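Local coordinates for protein aldehyde dehydrogenase 12 (Zea mays, PDB 6D97) that catalyses the NAD-dependent oxidation of L-glutamate gamma-semialdehyde to glutamate, the last step of proline catabolism in plants, at residues F129-I134 and Q143-E148; S138-S141 and A147-Q150; F297-L302 and S481-T486; D319-S324 and M408-V413; G424-V429 and E456-H461. All coordinates share one frame; numbering follows the deposited sequence.

Interaction 1: residues F129-I134 and Q143-E148; sequences FFAKLI and QQALAE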
# COMPACT_ATOMS: atom_id res chain seq x y z
N PHE A 129 38.52 3.28 5.92
CA PHE A 129 38.78 4.72 5.97
C PHE A 129 37.73 5.44 6.80
O PHE A 129 38.05 6.20 7.71
CB PHE A 129 38.83 5.28 4.55
CG PHE A 129 38.83 6.78 4.48
CD1 PHE A 129 40.01 7.49 4.57
CD2 PHE A 129 37.63 7.47 4.31
CE1 PHE A 129 40.00 8.87 4.50
CE2 PHE A 129 37.62 8.85 4.24
CZ PHE A 129 38.81 9.55 4.34
N PHE A 130 36.45 5.20 6.49
CA PHE A 130 35.38 5.90 7.20
C PHE A 130 35.26 5.43 8.64
O PHE A 130 34.99 6.23 9.54
CB PHE A 130 34.06 5.73 6.45
CG PHE A 130 33.85 6.75 5.37
CD1 PHE A 130 33.57 8.07 5.70
CD2 PHE A 130 33.93 6.40 4.03
CE1 PHE A 130 33.38 9.02 4.72
CE2 PHE A 130 33.73 7.35 3.04
CZ PHE A 130 33.46 8.66 3.39
N ALA A 131 35.45 4.13 8.88
CA ALA A 131 35.41 3.63 10.25
C ALA A 131 36.49 4.27 11.11
O ALA A 131 36.24 4.68 12.25
CB ALA A 131 35.54 2.11 10.26
N LYS A 132 37.71 4.37 10.57
CA LYS A 132 38.80 4.99 11.32
C LYS A 132 38.57 6.48 11.52
O LYS A 132 38.83 7.00 12.60
CB LYS A 132 40.13 4.75 10.60
CG LYS A 132 41.02 3.73 11.28
CD LYS A 132 41.17 2.50 10.40
CE LYS A 132 42.23 1.56 10.97
NZ LYS A 132 42.90 0.77 9.90
N LEU A 133 38.10 7.17 10.48
CA LEU A 133 37.83 8.60 10.61
C LEU A 133 36.76 8.87 11.65
O LEU A 133 36.87 9.82 12.43
CB LEU A 133 37.43 9.19 9.26
CG LEU A 133 37.44 10.71 9.17
CD1 LEU A 133 38.77 11.27 9.62
CD2 LEU A 133 37.15 11.14 7.74
N ILE A 134 35.70 8.05 11.67
CA ILE A 134 34.66 8.17 12.68
C ILE A 134 35.26 8.03 14.07
O ILE A 134 34.96 8.81 14.99
CB ILE A 134 33.55 7.13 12.45
CG1 ILE A 134 32.71 7.51 11.23
CG2 ILE A 134 32.68 6.96 13.68
CD1 ILE A 134 31.77 6.40 10.79
N GLN A 143 34.50 -1.77 15.59
CA GLN A 143 33.33 -2.46 15.06
C GLN A 143 32.09 -1.58 15.11
O GLN A 143 31.24 -1.64 14.21
CB GLN A 143 33.10 -3.77 15.83
CG GLN A 143 34.12 -4.85 15.49
CD GLN A 143 33.81 -6.17 16.17
OE1 GLN A 143 34.60 -6.68 16.97
NE2 GLN A 143 32.65 -6.74 15.85
N GLN A 144 31.96 -0.76 16.16
CA GLN A 144 30.84 0.19 16.21
C GLN A 144 30.94 1.22 15.09
O GLN A 144 29.93 1.55 14.45
CB GLN A 144 30.80 0.89 17.57
CG GLN A 144 30.37 0.00 18.72
CD GLN A 144 28.89 -0.34 18.67
OE1 GLN A 144 28.07 0.45 18.22
NE2 GLN A 144 28.56 -1.54 19.14
N ALA A 145 32.15 1.73 14.83
CA ALA A 145 32.34 2.67 13.73
C ALA A 145 32.11 1.99 12.38
O ALA A 145 31.55 2.60 11.46
CB ALA A 145 33.75 3.26 13.78
N LEU A 146 32.54 0.73 12.25
CA LEU A 146 32.28 -0.01 11.02
C LEU A 146 30.79 -0.21 10.81
O LEU A 146 30.29 -0.12 9.68
CB LEU A 146 33.01 -1.35 11.06
CG LEU A 146 32.97 -2.20 9.79
CD1 LEU A 146 33.78 -1.53 8.70
CD2 LEU A 146 33.50 -3.60 10.05
N ALA A 147 30.05 -0.50 11.89
CA ALA A 147 28.61 -0.71 11.77
C ALA A 147 27.92 0.52 11.21
O ALA A 147 26.94 0.41 10.47
CB ALA A 147 28.01 -1.07 13.13
N GLU A 148 28.43 1.71 11.54
CA GLU A 148 27.87 2.93 10.97
C GLU A 148 28.06 2.97 9.46
O GLU A 148 27.13 3.32 8.72
CB GLU A 148 28.52 4.16 11.62
CG GLU A 148 27.54 5.16 12.19
CD GLU A 148 28.19 6.47 12.57
OE1 GLU A 148 27.97 7.48 11.85
OE2 GLU A 148 28.92 6.49 13.58

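Interaction 2: residues S138-S141 and A147-Q150; sequences SPKS and AEVQ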
# COMPACT_ATOMS: atom_id res chain seq x y z
N SER A 138 34.53 10.88 16.85
CA SER A 138 33.49 10.40 17.75
C SER A 138 33.95 9.05 18.29
O SER A 138 33.53 8.00 17.79
CB SER A 138 32.13 10.29 17.05
OG SER A 138 31.13 9.85 17.94
N PRO A 139 34.79 9.05 19.33
CA PRO A 139 35.48 7.83 19.75
C PRO A 139 34.53 6.70 20.12
O PRO A 139 33.63 6.87 20.95
CB PRO A 139 36.31 8.29 20.95
CG PRO A 139 36.53 9.75 20.70
CD PRO A 139 35.25 10.23 20.09
N LYS A 140 34.75 5.55 19.49
CA LYS A 140 33.99 4.33 19.71
C LYS A 140 34.83 3.20 19.16
O LYS A 140 35.82 3.42 18.46
CB LYS A 140 32.62 4.40 19.03
CG LYS A 140 32.70 4.59 17.53
CD LYS A 140 31.32 4.65 16.89
CE LYS A 140 30.67 6.01 17.10
NZ LYS A 140 29.36 6.13 16.39
N SER A 141 34.44 1.97 19.48
CA SER A 141 35.22 0.82 19.03
C SER A 141 35.19 0.74 17.50
O SER A 141 34.33 1.31 16.83
CB SER A 141 34.68 -0.48 19.63
OG SER A 141 33.49 -0.89 18.99
N ALA A 147 30.05 -0.50 11.89
CA ALA A 147 28.61 -0.71 11.77
C ALA A 147 27.92 0.52 11.21
O ALA A 147 26.94 0.41 10.47
CB ALA A 147 28.01 -1.07 13.13
N GLU A 148 28.43 1.71 11.54
CA GLU A 148 27.87 2.93 10.97
C GLU A 148 28.06 2.97 9.46
O GLU A 148 27.13 3.32 8.72
CB GLU A 148 28.52 4.16 11.62
CG GLU A 148 27.54 5.16 12.19
CD GLU A 148 28.19 6.47 12.57
OE1 GLU A 148 27.97 7.48 11.85
OE2 GLU A 148 28.92 6.49 13.58
N VAL A 149 29.24 2.58 8.98
CA VAL A 149 29.48 2.57 7.55
C VAL A 149 28.66 1.49 6.87
O VAL A 149 28.16 1.67 5.75
CB VAL A 149 30.99 2.41 7.27
CG1 VAL A 149 31.28 2.76 5.82
CG2 VAL A 149 31.80 3.27 8.21
N GLN A 150 28.52 0.33 7.52
CA GLN A 150 27.77 -0.77 6.93
C GLN A 150 26.30 -0.40 6.77
O GLN A 150 25.69 -0.67 5.72
CB GLN A 150 27.92 -2.03 7.79
CG GLN A 150 29.25 -2.73 7.60
CD GLN A 150 29.55 -3.73 8.71
OE1 GLN A 150 29.06 -3.59 9.83
NE2 GLN A 150 30.34 -4.74 8.39

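Interaction 3: residues F297-L302 and S481-T486; sequences FDWKIL and SVNGTT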
# COMPACT_ATOMS: atom_id res chain seq x y z
N PHE A 297 15.18 8.79 26.82
CA PHE A 297 15.48 8.04 28.04
C PHE A 297 14.87 6.67 27.87
O PHE A 297 13.70 6.44 28.21
CB PHE A 297 14.96 8.77 29.29
CG PHE A 297 15.48 8.21 30.56
CD1 PHE A 297 16.70 8.61 31.07
CD2 PHE A 297 14.77 7.24 31.23
CE1 PHE A 297 17.19 8.06 32.24
CE2 PHE A 297 15.26 6.68 32.40
CZ PHE A 297 16.47 7.10 32.91
N ASP A 298 15.66 5.73 27.36
CA ASP A 298 15.17 4.44 26.87
C ASP A 298 15.24 3.37 27.96
O ASP A 298 16.23 3.29 28.71
CB ASP A 298 16.00 4.04 25.66
CG ASP A 298 16.28 5.22 24.75
OD1 ASP A 298 15.33 5.92 24.38
OD2 ASP A 298 17.43 5.44 24.37
N TRP A 299 14.18 2.59 28.07
CA TRP A 299 14.01 1.62 29.13
C TRP A 299 14.06 0.21 28.57
O TRP A 299 13.74 -0.03 27.40
CB TRP A 299 12.69 1.84 29.91
CG TRP A 299 11.46 2.05 29.06
CD1 TRP A 299 10.90 3.25 28.73
CD2 TRP A 299 10.64 1.04 28.47
NE1 TRP A 299 9.78 3.04 27.96
CE2 TRP A 299 9.60 1.70 27.78
CE3 TRP A 299 10.69 -0.36 28.46
CZ2 TRP A 299 8.61 1.00 27.09
CZ3 TRP A 299 9.71 -1.04 27.76
CH2 TRP A 299 8.69 -0.36 27.08
N LYS A 300 14.48 -0.72 29.42
CA LYS A 300 14.38 -2.15 29.16
C LYS A 300 13.63 -2.78 30.33
O LYS A 300 13.99 -2.56 31.49
CB LYS A 300 15.75 -2.80 29.00
CG LYS A 300 15.70 -4.31 28.84
CD LYS A 300 17.08 -4.88 28.57
CE LYS A 300 17.51 -4.62 27.13
NZ LYS A 300 18.98 -4.75 26.96
N ILE A 301 12.57 -3.51 30.01
CA ILE A 301 11.81 -4.26 30.99
C ILE A 301 12.13 -5.74 30.81
O ILE A 301 12.05 -6.26 29.70
CB ILE A 301 10.29 -4.02 30.84
CG1 ILE A 301 9.94 -2.55 31.10
CG2 ILE A 301 9.52 -4.92 31.78
CD1 ILE A 301 8.49 -2.23 30.78
N LEU A 302 12.51 -6.39 31.90
CA LEU A 302 12.67 -7.84 31.91
C LEU A 302 11.38 -8.48 32.41
O LEU A 302 10.88 -8.11 33.47
CB LEU A 302 13.84 -8.26 32.80
CG LEU A 302 15.23 -7.64 32.60
CD1 LEU A 302 16.22 -8.28 33.57
CD2 LEU A 302 15.71 -7.78 31.17
N SER A 481 2.27 1.25 26.20
CA SER A 481 3.52 1.99 26.06
C SER A 481 3.49 2.70 24.71
O SER A 481 2.56 2.51 23.91
CB SER A 481 4.74 1.06 26.20
OG SER A 481 4.73 0.05 25.21
N VAL A 482 4.51 3.51 24.44
CA VAL A 482 4.48 4.44 23.31
C VAL A 482 5.72 4.33 22.41
O VAL A 482 5.61 4.47 21.19
CB VAL A 482 4.32 5.89 23.82
CG1 VAL A 482 4.49 6.89 22.68
CG2 VAL A 482 2.97 6.08 24.48
N ASN A 483 6.88 4.04 23.01
CA ASN A 483 8.19 4.33 22.40
C ASN A 483 8.27 3.90 20.94
O ASN A 483 7.89 2.79 20.58
CB ASN A 483 9.29 3.66 23.21
CG ASN A 483 9.55 4.36 24.52
OD1 ASN A 483 8.65 4.94 25.12
ND2 ASN A 483 10.80 4.33 24.96
N GLY A 484 8.79 4.81 20.10
CA GLY A 484 8.61 4.67 18.66
C GLY A 484 9.40 3.52 18.05
O GLY A 484 9.11 3.10 16.93
N THR A 485 10.40 3.02 18.76
CA THR A 485 11.22 1.91 18.27
C THR A 485 11.38 0.93 19.43
O THR A 485 12.37 0.97 20.16
CB THR A 485 12.56 2.38 17.74
OG1 THR A 485 12.37 3.52 16.89
CG2 THR A 485 13.20 1.26 16.94
N THR A 486 10.41 0.03 19.56
CA THR A 486 10.35 -0.90 20.68
C THR A 486 10.64 -2.31 20.19
O THR A 486 10.03 -2.78 19.23
CB THR A 486 8.98 -0.85 21.35
OG1 THR A 486 8.73 0.48 21.82
CG2 THR A 486 8.93 -1.81 22.52
O HOH W 1 11.22 6.35 27.04
O HOH W 2 8.49 5.56 28.00

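Interaction 4: residues D319-S324 and M408-V413; sequences DAYACS and MKPTAV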
# COMPACT_ATOMS: atom_id res chain seq x y z
N ASP A 319 23.92 -2.58 25.02
CA ASP A 319 22.92 -1.51 24.95
C ASP A 319 23.33 -0.32 25.81
O ASP A 319 23.23 0.83 25.38
CB ASP A 319 21.55 -2.03 25.40
CG ASP A 319 20.83 -2.77 24.30
OD1 ASP A 319 21.16 -2.57 23.11
OD2 ASP A 319 19.92 -3.57 24.63
N ALA A 320 23.82 -0.59 27.02
CA ALA A 320 24.11 0.50 27.95
C ALA A 320 25.45 1.17 27.67
O ALA A 320 25.59 2.37 27.92
CB ALA A 320 24.06 -0.02 29.38
N TYR A 321 26.43 0.43 27.16
CA TYR A 321 27.81 0.88 27.26
C TYR A 321 28.60 0.91 25.96
O TYR A 321 29.70 1.48 25.95
CB TYR A 321 28.56 0.02 28.28
CG TYR A 321 27.95 0.12 29.65
CD1 TYR A 321 27.62 1.36 30.19
CD2 TYR A 321 27.67 -1.02 30.40
CE1 TYR A 321 27.05 1.47 31.43
CE2 TYR A 321 27.10 -0.92 31.65
CZ TYR A 321 26.79 0.32 32.16
OH TYR A 321 26.22 0.43 33.40
N ALA A 322 28.11 0.31 24.87
CA ALA A 322 28.75 0.52 23.58
C ALA A 322 28.78 2.01 23.27
O ALA A 322 27.83 2.74 23.58
CB ALA A 322 28.03 -0.24 22.48
N CYS A 323 29.88 2.47 22.68
CA CYS A 323 30.14 3.89 22.45
C CYS A 323 30.10 4.69 23.75
O CYS A 323 29.84 5.89 23.72
CB CYS A 323 29.15 4.49 21.45
SG CYS A 323 29.04 3.59 19.88
N SER A 324 30.34 4.03 24.89
CA SER A 324 30.23 4.65 26.21
C SER A 324 28.86 5.29 26.40
O SER A 324 28.73 6.39 26.94
CB SER A 324 31.35 5.68 26.43
OG SER A 324 32.59 5.19 25.95
N MET A 408 34.68 8.00 32.25
CA MET A 408 34.07 7.26 33.34
C MET A 408 34.07 5.77 33.05
O MET A 408 33.90 5.35 31.90
CB MET A 408 32.64 7.73 33.59
CG MET A 408 32.52 9.01 34.40
SD MET A 408 32.94 8.77 36.13
CE MET A 408 31.72 7.55 36.61
N LYS A 409 34.26 4.98 34.09
CA LYS A 409 34.00 3.55 33.99
C LYS A 409 32.50 3.32 33.82
O LYS A 409 31.69 4.12 34.29
CB LYS A 409 34.51 2.82 35.23
CG LYS A 409 36.01 2.88 35.44
CD LYS A 409 36.41 2.18 36.73
CE LYS A 409 37.92 2.15 36.91
NZ LYS A 409 38.31 1.53 38.21
N PRO A 410 32.11 2.23 33.15
CA PRO A 410 30.67 1.94 33.01
C PRO A 410 30.01 1.84 34.37
O PRO A 410 30.45 1.11 35.25
CB PRO A 410 30.66 0.59 32.28
CG PRO A 410 31.97 0.53 31.57
CD PRO A 410 32.95 1.24 32.46
N THR A 411 28.93 2.61 34.53
CA THR A 411 28.30 2.78 35.83
C THR A 411 26.83 2.38 35.78
O THR A 411 26.11 2.73 34.84
CB THR A 411 28.42 4.23 36.31
OG1 THR A 411 29.81 4.58 36.41
CG2 THR A 411 27.74 4.41 37.66
N ALA A 412 26.40 1.64 36.80
CA ALA A 412 25.00 1.29 37.01
C ALA A 412 24.67 1.53 38.47
O ALA A 412 25.39 1.08 39.36
CB ALA A 412 24.72 -0.16 36.63
N VAL A 413 23.56 2.23 38.72
CA VAL A 413 23.13 2.57 40.07
C VAL A 413 21.75 1.97 40.29
O VAL A 413 20.83 2.23 39.51
CB VAL A 413 23.11 4.08 40.30
CG1 VAL A 413 22.52 4.39 41.67
CG2 VAL A 413 24.51 4.66 40.18

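Interaction 5: residues G424-V429 and E456-H461; sequences GNFELV and ERMNAH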
# COMPACT_ATOMS: atom_id res chain seq x y z
N GLY A 424 10.26 14.49 42.36
CA GLY A 424 11.63 14.90 42.60
C GLY A 424 12.61 13.81 42.24
O GLY A 424 13.49 14.01 41.40
N ASN A 425 12.45 12.64 42.87
CA ASN A 425 13.29 11.49 42.52
C ASN A 425 13.08 11.08 41.07
O ASN A 425 14.03 10.72 40.38
CB ASN A 425 12.99 10.31 43.44
CG ASN A 425 13.43 10.54 44.86
OD1 ASN A 425 14.22 11.43 45.14
ND2 ASN A 425 12.93 9.71 45.77
N PHE A 426 11.83 11.15 40.59
CA PHE A 426 11.55 10.70 39.23
C PHE A 426 12.30 11.53 38.19
O PHE A 426 12.95 10.99 37.29
CB PHE A 426 10.05 10.75 38.95
CG PHE A 426 9.68 10.22 37.60
CD1 PHE A 426 9.52 8.86 37.40
CD2 PHE A 426 9.53 11.08 36.52
CE1 PHE A 426 9.20 8.36 36.15
CE2 PHE A 426 9.21 10.58 35.27
CZ PHE A 426 9.05 9.22 35.09
N GLU A 427 12.21 12.86 38.30
CA GLU A 427 12.89 13.74 37.35
C GLU A 427 14.40 13.53 37.39
O GLU A 427 15.06 13.57 36.34
CB GLU A 427 12.56 15.21 37.65
CG GLU A 427 11.11 15.64 37.41
CD GLU A 427 10.14 15.03 38.39
OE1 GLU A 427 10.58 14.64 39.48
OE2 GLU A 427 8.95 14.92 38.09
N LEU A 428 14.97 13.29 38.56
CA LEU A 428 16.40 12.97 38.66
C LEU A 428 16.71 11.61 38.03
O LEU A 428 17.67 11.48 37.26
CB LEU A 428 16.83 13.00 40.13
CG LEU A 428 18.29 12.66 40.42
CD1 LEU A 428 19.20 13.74 39.86
CD2 LEU A 428 18.51 12.47 41.91
N VAL A 429 15.93 10.57 38.37
CA VAL A 429 16.21 9.20 37.89
C VAL A 429 16.07 9.13 36.38
O VAL A 429 16.88 8.49 35.69
CB VAL A 429 15.29 8.19 38.62
CG1 VAL A 429 15.18 6.85 37.86
CG2 VAL A 429 15.78 7.97 40.05
N GLU A 456 5.07 5.80 31.35
CA GLU A 456 4.12 6.78 30.84
C GLU A 456 4.47 8.19 31.32
O GLU A 456 4.19 9.17 30.62
CB GLU A 456 2.71 6.40 31.27
CG GLU A 456 1.63 7.44 30.98
CD GLU A 456 1.23 7.49 29.52
OE1 GLU A 456 1.74 6.67 28.72
OE2 GLU A 456 0.39 8.35 29.17
N ARG A 457 5.10 8.31 32.49
CA ARG A 457 5.45 9.63 33.02
C ARG A 457 6.69 10.22 32.37
O ARG A 457 6.97 11.40 32.58
CB ARG A 457 5.63 9.55 34.54
CG ARG A 457 4.32 9.51 35.31
CD ARG A 457 4.52 9.10 36.76
NE ARG A 457 5.30 10.07 37.53
CZ ARG A 457 5.73 9.87 38.77
NH1 ARG A 457 5.45 8.74 39.40
NH2 ARG A 457 6.43 10.81 39.39
N MET A 458 7.44 9.44 31.59
CA MET A 458 8.61 9.96 30.91
C MET A 458 8.20 10.91 29.79
O MET A 458 7.09 10.83 29.25
CB MET A 458 9.46 8.82 30.34
CG MET A 458 10.11 7.94 31.40
SD MET A 458 10.79 6.41 30.75
CE MET A 458 11.16 5.54 32.27
N ASN A 459 9.10 11.82 29.43
CA ASN A 459 8.85 12.83 28.41
C ASN A 459 9.41 12.45 27.04
O ASN A 459 9.20 13.19 26.08
CB ASN A 459 9.43 14.18 28.83
CG ASN A 459 8.73 14.77 30.04
OD1 ASN A 459 7.50 14.77 30.12
ND2 ASN A 459 9.51 15.29 30.98
N ALA A 460 10.14 11.34 26.94
CA ALA A 460 10.73 10.90 25.69
C ALA A 460 10.32 9.46 25.43
O ALA A 460 10.27 8.64 26.35
CB ALA A 460 12.26 11.02 25.72
N HIS A 461 10.02 9.15 24.17
CA HIS A 461 9.55 7.84 23.76
C HIS A 461 10.28 7.43 22.48
O HIS A 461 9.71 7.39 21.39
CB HIS A 461 8.03 7.84 23.57
CG HIS A 461 7.28 8.27 24.80
ND1 HIS A 461 7.31 7.56 25.97
CD2 HIS A 461 6.50 9.35 25.03
CE1 HIS A 461 6.57 8.18 26.88
NE2 HIS A 461 6.06 9.27 26.33
O HOH W 3 6.79 13.25 38.91

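Interaction 1: residues F129-I134 and Q143-E148
Ala131 and Ala145 bring the two helices together, their CA atoms 4.7 Å apart where the axes of 129-134 and 143-148 approach to 8.1 Å. The N-to-C directions differ by 123°, an oblique crossing of two consecutive helices joined by a short loop, in the helical part of the aldehyde dehydrogenase fold, made close by alanine at the crossing point. CB of Ala145 sits 3.2 Å from the backbone O of Ala131, while CB of Ala131 rests against the start of Leu146 and comes within 4.3 Å of its CD1. One turn further on, Ile134 spreads two branches over the second helix. With chi1 at -73° its CG2 stands anti to the backbone N, and this methyl lies 3.9 Å from CB of Ala145, while CD1 reaches the backbone O of Ala145 and the side chain of Glu148. The Glu148 chain, extended beyond CG, runs obliquely past the Ile134 side chain. Its carboxylate is satisfied elsewhere: OE1 accepts from the backbone N atoms of Leu202 and Glu203, and OE2 pairs with Lys140. What Ile134 offers is a hydrocarbon flank to this buried acid, CG2 standing 3.8 Å from Glu148 OE2.

Interaction 2: residues S138-S141 and A147-Q150
Lys140, in the loop, meets Glu148 on helix 142-157, whose part here runs from Ala147 to Gln150. Ala147 carries the chain into the turn from which Glu148 extends its carboxylate toward the loop. There Lys140 NZ approaches Glu148 OE2, the oxygen left over by the Leu202 and Glu203 N-H groups, nearly along the C-O axis, in a salt bridge of 2.9 Å; the two side chains cross at about a right angle. Val149, the next residue, turns instead to Leu127 and Phe130 of the preceding helix. The lysine reaches the acid by a bent path: CG stands between the backbone N and the carbonyl carbon (chi1 60°), and a kink at chi3 of 77° swings NZ round. NZ also donates to the backbone O of Asn199, so the buried ammonium is shared between a carboxylate and a carbonyl. A methionine at Lys140 would probably leave the buried Glu148 carboxylate without its countercharge and the Asn199 carbonyl without this donor. The arrangement is a buried salt bridge at the loop connecting two consecutive helices, tying the link between helices 124-137 and 142-157 to the segment following the NAD-binding strand 191-196.

Interaction 3: residues F297-L302 and S481-T486
The indole of Trp299 and the amide of Asn483 meet obliquely, their planes 57° apart, so the pair is neither a stack nor a clean T. Water 2 lies in the indole plane at its edge and accepts from Trp299 NE1 at 2.8 Å; the backbone N of Ile301 is also at the edge. Asn483 ND2 approaches Trp299 NE1 to 3.4 Å, but the two, both donors, are not bonded to each other; each binds a water. Water 2 is also within hydrogen-bonding distance of Asn483 OD1 (3.0 Å). A second water accepts from Asn483 ND2 and lies 2.7 Å from the backbone O of Phe297. Trp299 holds its ring in this place with chi1 at 46°, CG lying between the backbone N and the carbonyl carbon, and its far corner CZ2 reaches CB of Ser481 at 4.0 Å. The amide has further partners: ND2 donates to the backbone O of Thr463, and OD1 is bonded to His461 ND1. Within 481-486, Thr486 OG1 donates to the backbone O of Asn483 from above the carbonyl plane. Arg528 of a neighbouring subunit also bonds that oxygen. Strand 463-467 lies between 298-302 and 485-488, so side chain and water span an intervening strand of the mixed sheet, whose outer strand 485-488 pairs in parallel with a strand of the other subunit, as in the intersubunit sheets of aldehyde dehydrogenase oligomers.

Interaction 4: residues D319-S324 and M408-V413
Tyr321, in the last turn of a helix, faces Pro410 at the entry to a strand, their CA atoms 6.5 Å apart. The ring is held on both faces: Ala320 CB lies over the centre of one, and Pro410 CB over the centre of the other. The proline contact is a CH-pi interaction, CB lying 3.6 Å from the centroid of the Tyr321 ring and only 3° off its normal. Chi1 of -61°, which sets CG anti to the carbonyl carbon, directs the ring at the strand and carries the phenol past Pro410 to the next peptide. There Tyr321 OH donates to the backbone O of Thr411 at 2.7 Å. The acceptor lies in the plane of the phenol ring, but the donor stands far above the carbonyl plane (78° out of it), so the peptide is met from its face. Ala412 CB also touches the hydroxyl. In the aldehyde dehydrogenase fold this joins the end of helix 309-321 to strand 411-414 of the mixed sheet, beside strand 437-443, whose Gln438 NE2 also hydrogen-bonds the phenol oxygen. A leucine in place of Tyr321 would probably leave the Thr411 carbonyl and Gln438 without the hydroxyl and the Pro410 methylene without its aromatic face. The proline end of the strand is braced separately: Thr411 OG1 donates to the backbone O of Lys409 at 2.9 Å and also bonds the backbone N of Gly393.

Interaction 5: residues G424-V429 and E456-H461
Phe426 turns its ring toward Arg457 because CG stands anti to the backbone N (chi1 -176°), pointing the aromatic group off the short helix 425-429 at the end of helix 448-457. Arg457 answers with a chain bent at chi3 (65°), which folds the guanidinium back over that ring. The two flat groups stack with planes 21° apart and centres 4.4 Å apart, a cation-pi interaction with Arg457 CZ over the face of the phenyl ring. NE sits above the ring centre, while Arg457 NH2 extends past the ring's root to 3.6 Å from Phe426 CB. At the other end the ring is met by aliphatic parts: Arg457 CB comes to 3.5 Å from Phe426 CZ, and Met458 CG, with its chain extended beyond that atom, approaches CZ at 4.0 Å. The backbone N of Met458 lies at the ring edge, near its plane. Arginine therefore serves twice, its root touching the tip of the ring and its head covering one face.

The guanidinium is also tied down by polar partners. NH1 bonds to the backbone O of Leu421 and forms a salt bridge with Glu453. Water 3, in the guanidinium plane, lies 2.9 Å from Glu427 OE2, but its distance to Arg457 NH2 is unusually short and that bond is doubtful. With Glu453 as salt-bridge partner the charge is probably largely compensated. This is an aromatic-guanidinium stack joining two helix ends beside the mixed sheet of the aldehyde dehydrogenase fold, away from the NAD site.

Following the chain, interaction 1 closes a short turn between helices 124-137 and 142-157, and interaction 2 closes a shorter loop, from the connection 138-141 to the second helix; they share Ala147 and Glu148 and touch. Interaction 3 spans the longest excursion, from strand 298-302 to 485-488, and both interaction 4, which joins helix 309-321 to strand 411-414, and interaction 5, between helix 425-429 and the end of helix 448-457 with the loop after it, fall within that span, in series. Lys300 of interaction 3 pairs with Asp319 of interaction 4, and Gly484 N probably hydrogen-bonds His461 O of interaction 5. Cys323 packs on Lys140, connecting the sheet-bearing part to the helix pair of interactions 1 and 2.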